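Local atomic coordinates of probable zinc protease PqqL (Escherichia coli, PDB entry 6OFT), a protein that probably acts as a periplasmic zinc-dependent endopeptidase of the M16 family, of which this chain is the first half. Residues Q146-K149 with W150-S153; G80-F83 with G84-V87. One frame throughout, in Å; residues are numbered along the deposited sequence.

Contact 1. Residues Q146-K149 with W150-S153; sequences QDAK and WRTS
Ala148 O is gripped twice by Thr152. The backbone N of Thr152 donates to Ala148 O at 2.9 Å, and the hydroxyl OG1 of Thr152 donates at 2.8 Å. The amide comes in only slightly tilted from the carbonyl plane, while the hydroxyl sits well above it. Thr152 OG1 also meets the side chain of Asn252. One residue earlier, Asp147 O accepts from Arg151 N at 3.0 Å. This is the first turn of helix 148-160, with Asp147 as N-cap: Asp147 OD1 accepts from Trp150 N at 3.2 Å. The Asp147 carboxylate turns forward over the first turn because CG stands between the backbone N and the carbonyl carbon (chi1 54°). Just before the cap, Gln146 lies alongside Trp150, pointing the same way. Gln146 CG stands over one face of the indole, 3.6 Å from the centroid of the six-membered ring of Trp150, a CH-pi contact. The Gln146 amide follows the ring, the two planes 19° apart. The Arg151 guanidinium turns one face to the backbone at Asp147 and Ala148. Arg151 NH2 lies 3.5 Å from Ala148 CA. Arg151 makes salt bridges to Asp249 and Glu251.

Contact 2. Residues G80-F83 with G84-V87; sequences GLRF and GRDV
Arg82 and Asp86 join the two halves of this tight turn by two bonds. Arg82 N gives a nearly straight bond of 2.9 Å to Asp86 OD2, on its anti lone pair. In return Arg82 O accepts from Asp86 N at 2.8 Å, in the carbonyl plane. Arg85 N and Val87 N also donate to Arg82 O, from opposite sides of that plane and well out of it. The packed side is apolar: Leu81 CD2 touches Asp86 CB at 3.8 Å, and Leu81 CB meets Val87 CG2 at 4.1 Å. Leu81 and Val87 are buried against Phe76 of helix 71-77.

The exposed side is charged. Arg85 NE makes a salt bridge of 2.8 Å to Asp86 OD2. Gly80 O lies at the edge of the Arg85 guanidinium and takes a weak bond from Arg85 NH2. Arg82 CB lies over one face of the Arg85 guanidinium, 3.5 Å from Arg85 NH2. Arg82 NE forms a salt bridge with Glu77. Replacing Asp86 by an alanine would probably leave Arg82 N without its acceptor and let the Arg85 guanidinium swing away.

Phe83 stacks edge-to-face on Phe61, near the predicted catalytic Glu57 and zinc ligand His58. Gly80 ends helix 71-77 in a Schellman motif, and the turn leads into edge strand 87-91, beside the predicted zinc site of this M16 domain.

How the contacts relate
Both contacts are local and lie in the same M16 peptidase region of the chain, but they hold different elements. Contact 2 comes first in the chain and joins the end of helix 71-77 to strand 87-91. Contact 1 starts helix 148-160. Their nearest atoms are about 17 Å apart, so they do not touch. Contact 1 is at the surface, with Thr152 its one buried residue. Contact 2 is partly buried: two apolar side chains lie inside and the arginines outside. An aspartate accepts a backbone N-H in each, but only in contact 2 does it also pair with an arginine of the same contact. Phe83 comes closer to the predicted zinc site than Trp150 does.

Contact 1. Residues Q146-K149 with W150-S153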
loop_
_atom_site.group_PDB
_atom_site.type_symbol
_atom_site.label_atom_id
_atom_site.label_comp_id
_atom_site.label_asym_id
_atom_site.label_seq_id
_atom_site.Cartn_x
_atom_site.Cartn_y
_atom_site.Cartn_z
ATOM N N GLN A 146 13.356 12.706 6.617
ATOM C CA GLN A 146 14.313 11.848 7.334
ATOM C C GLN A 146 14.118 11.845 8.876
ATOM O O GLN A 146 14.984 12.324 9.623
ATOM C CB GLN A 146 15.765 12.198 6.958
ATOM C CG GLN A 146 16.104 12.008 5.482
ATOM C CD GLN A 146 17.573 12.173 5.182
ATOM O OE1 GLN A 146 18.449 12.021 6.043
ATOM N NE2 GLN A 146 17.875 12.479 3.937
ATOM N N ASP A 147 12.977 11.291 9.338
ATOM C CA ASP A 147 12.612 11.157 10.755
ATOM C C ASP A 147 12.894 9.718 11.251
ATOM O O ASP A 147 13.465 8.931 10.489
ATOM C CB ASP A 147 11.134 11.568 10.977
ATOM C CG ASP A 147 10.081 10.883 10.114
ATOM O OD1 ASP A 147 10.420 9.898 9.418
ATOM O OD2 ASP A 147 8.917 11.329 10.139
ATOM N N ALA A 148 12.483 9.371 12.502
ATOM C CA ALA A 148 12.665 8.032 13.088
ATOM C C ALA A 148 12.059 6.902 12.224
ATOM O O ALA A 148 12.741 5.908 11.971
ATOM C CB ALA A 148 12.107 7.984 14.502
ATOM N N LYS A 149 10.810 7.080 11.739
ATOM C CA LYS A 149 10.103 6.121 10.877
ATOM C C LYS A 149 10.877 5.857 9.564
ATOM O O LYS A 149 10.952 4.706 9.118
ATOM C CB LYS A 149 8.663 6.606 10.598
ATOM C CG LYS A 149 7.767 5.582 9.901
ATOM C CD LYS A 149 6.345 6.110 9.718
ATOM C CE LYS A 149 5.707 5.677 8.415
ATOM N NZ LYS A 149 5.306 4.243 8.422
ATOM N N TRP A 150 11.464 6.920 8.972
ATOM C CA TRP A 150 12.272 6.833 7.757
ATOM C C TRP A 150 13.577 6.081 8.031
ATOM O O TRP A 150 13.951 5.223 7.240
ATOM C CB TRP A 150 12.577 8.231 7.186
ATOM C CG TRP A 150 13.344 8.194 5.893
ATOM C CD1 TRP A 150 12.835 7.986 4.643
ATOM C CD2 TRP A 150 14.764 8.332 5.731
ATOM N NE1 TRP A 150 13.851 7.982 3.713
ATOM C CE2 TRP A 150 15.043 8.201 4.352
ATOM C CE3 TRP A 150 15.832 8.524 6.623
ATOM C CZ2 TRP A 150 16.343 8.302 3.840
ATOM C CZ3 TRP A 150 17.122 8.602 6.118
ATOM C CH2 TRP A 150 17.368 8.496 4.741
ATOM N N ARG A 151 14.272 6.416 9.131
ATOM C CA ARG A 151 15.526 5.771 9.528
ATOM C C ARG A 151 15.308 4.279 9.820
ATOM O O ARG A 151 16.163 3.466 9.457
ATOM C CB ARG A 151 16.152 6.469 10.743
ATOM C CG ARG A 151 16.648 7.885 10.460
ATOM C CD ARG A 151 17.499 8.423 11.594
ATOM N NE ARG A 151 16.777 8.483 12.868
ATOM C CZ ARG A 151 16.139 9.556 13.331
ATOM N NH1 ARG A 151 16.107 10.676 12.620
ATOM N NH2 ARG A 151 15.534 9.516 14.511
ATOM N N THR A 152 14.152 3.928 10.448
ATOM C CA THR A 152 13.755 2.546 10.749
ATOM C C THR A 152 13.523 1.805 9.426
ATOM O O THR A 152 14.096 0.729 9.241
ATOM C CB THR A 152 12.542 2.501 11.703
ATOM O OG1 THR A 152 12.818 3.278 12.868
ATOM C CG2 THR A 152 12.178 1.083 12.117
ATOM N N SER A 153 12.721 2.406 8.492
ATOM C CA SER A 153 12.472 1.864 7.151
ATOM C C SER A 153 13.768 1.675 6.369
ATOM O O SER A 153 13.927 0.642 5.721
ATOM C CB SER A 153 11.522 2.757 6.355
ATOM O OG SER A 153 10.195 2.631 6.830
#

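Contact 2. Residues G80-F83 with G84-V87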
loop_
_atom_site.group_PDB
_atom_site.type_symbol
_atom_site.label_atom_id
_atom_site.label_comp_id
_atom_site.label_asym_id
_atom_site.label_seq_id
_atom_site.Cartn_x
_atom_site.Cartn_y
_atom_site.Cartn_z
ATOM N N GLY A 80 -11.160 28.218 -5.039
ATOM C CA GLY A 80 -11.047 27.901 -3.618
ATOM C C GLY A 80 -10.422 26.552 -3.333
ATOM O O GLY A 80 -10.680 25.951 -2.287
ATOM N N LEU A 81 -9.585 26.074 -4.252
ATOM C CA LEU A 81 -8.916 24.776 -4.149
ATOM C C LEU A 81 -7.432 24.981 -3.847
ATOM O O LEU A 81 -6.741 25.699 -4.568
ATOM C CB LEU A 81 -9.186 23.941 -5.429
ATOM C CG LEU A 81 -10.682 23.761 -5.767
ATOM C CD1 LEU A 81 -10.889 23.163 -7.181
ATOM C CD2 LEU A 81 -11.403 22.891 -4.716
ATOM N N ARG A 82 -6.980 24.427 -2.726
ATOM C CA ARG A 82 -5.637 24.643 -2.207
ATOM C C ARG A 82 -4.757 23.418 -2.277
ATOM O O ARG A 82 -5.187 22.331 -1.917
ATOM C CB ARG A 82 -5.728 25.170 -0.757
ATOM C CG ARG A 82 -4.391 25.560 -0.129
ATOM C CD ARG A 82 -4.589 26.640 0.906
ATOM N NE ARG A 82 -4.794 27.950 0.282
ATOM C CZ ARG A 82 -5.157 29.045 0.942
ATOM N NH1 ARG A 82 -5.361 29.001 2.252
ATOM N NH2 ARG A 82 -5.314 30.192 0.297
ATOM N N PHE A 83 -3.514 23.612 -2.735
ATOM C CA PHE A 83 -2.504 22.561 -2.812
ATOM C C PHE A 83 -2.206 22.082 -1.385
ATOM O O PHE A 83 -2.049 22.902 -0.467
ATOM C CB PHE A 83 -1.227 23.081 -3.508
ATOM C CG PHE A 83 -0.187 21.999 -3.689
ATOM C CD1 PHE A 83 -0.319 21.046 -4.697
ATOM C CD2 PHE A 83 0.885 21.893 -2.815
ATOM C CE1 PHE A 83 0.615 20.015 -4.837
ATOM C CE2 PHE A 83 1.826 20.873 -2.964
ATOM C CZ PHE A 83 1.681 19.934 -3.971
ATOM N N GLY A 84 -2.185 20.767 -1.207
ATOM C CA GLY A 84 -1.967 20.147 0.096
ATOM C C GLY A 84 -3.250 19.906 0.867
ATOM O O GLY A 84 -3.225 19.216 1.888
ATOM N N ARG A 85 -4.385 20.464 0.383
ATOM C CA ARG A 85 -5.705 20.328 0.990
ATOM C C ARG A 85 -6.717 19.688 0.019
ATOM O O ARG A 85 -7.224 18.610 0.305
ATOM C CB ARG A 85 -6.200 21.699 1.494
ATOM C CG ARG A 85 -7.571 21.667 2.208
ATOM C CD ARG A 85 -8.025 23.064 2.610
ATOM N NE ARG A 85 -8.469 23.847 1.452
ATOM C CZ ARG A 85 -8.564 25.168 1.431
ATOM N NH1 ARG A 85 -8.193 25.884 2.486
ATOM N NH2 ARG A 85 -8.990 25.792 0.339
ATOM N N ASP A 86 -7.025 20.360 -1.104
ATOM C CA ASP A 86 -7.995 19.893 -2.115
ATOM C C ASP A 86 -7.290 19.307 -3.330
ATOM O O ASP A 86 -7.874 18.488 -4.057
ATOM C CB ASP A 86 -8.882 21.049 -2.579
ATOM C CG ASP A 86 -9.444 21.860 -1.434
ATOM O OD1 ASP A 86 -10.369 21.365 -0.764
ATOM O OD2 ASP A 86 -8.931 22.972 -1.187
ATOM N N VAL A 87 -6.040 19.771 -3.563
ATOM C CA VAL A 87 -5.205 19.364 -4.683
ATOM C C VAL A 87 -3.963 18.691 -4.124
ATOM O O VAL A 87 -3.298 19.253 -3.260
ATOM C CB VAL A 87 -4.853 20.551 -5.626
ATOM C CG1 VAL A 87 -4.157 20.048 -6.891
ATOM C CG2 VAL A 87 -6.097 21.377 -5.984
#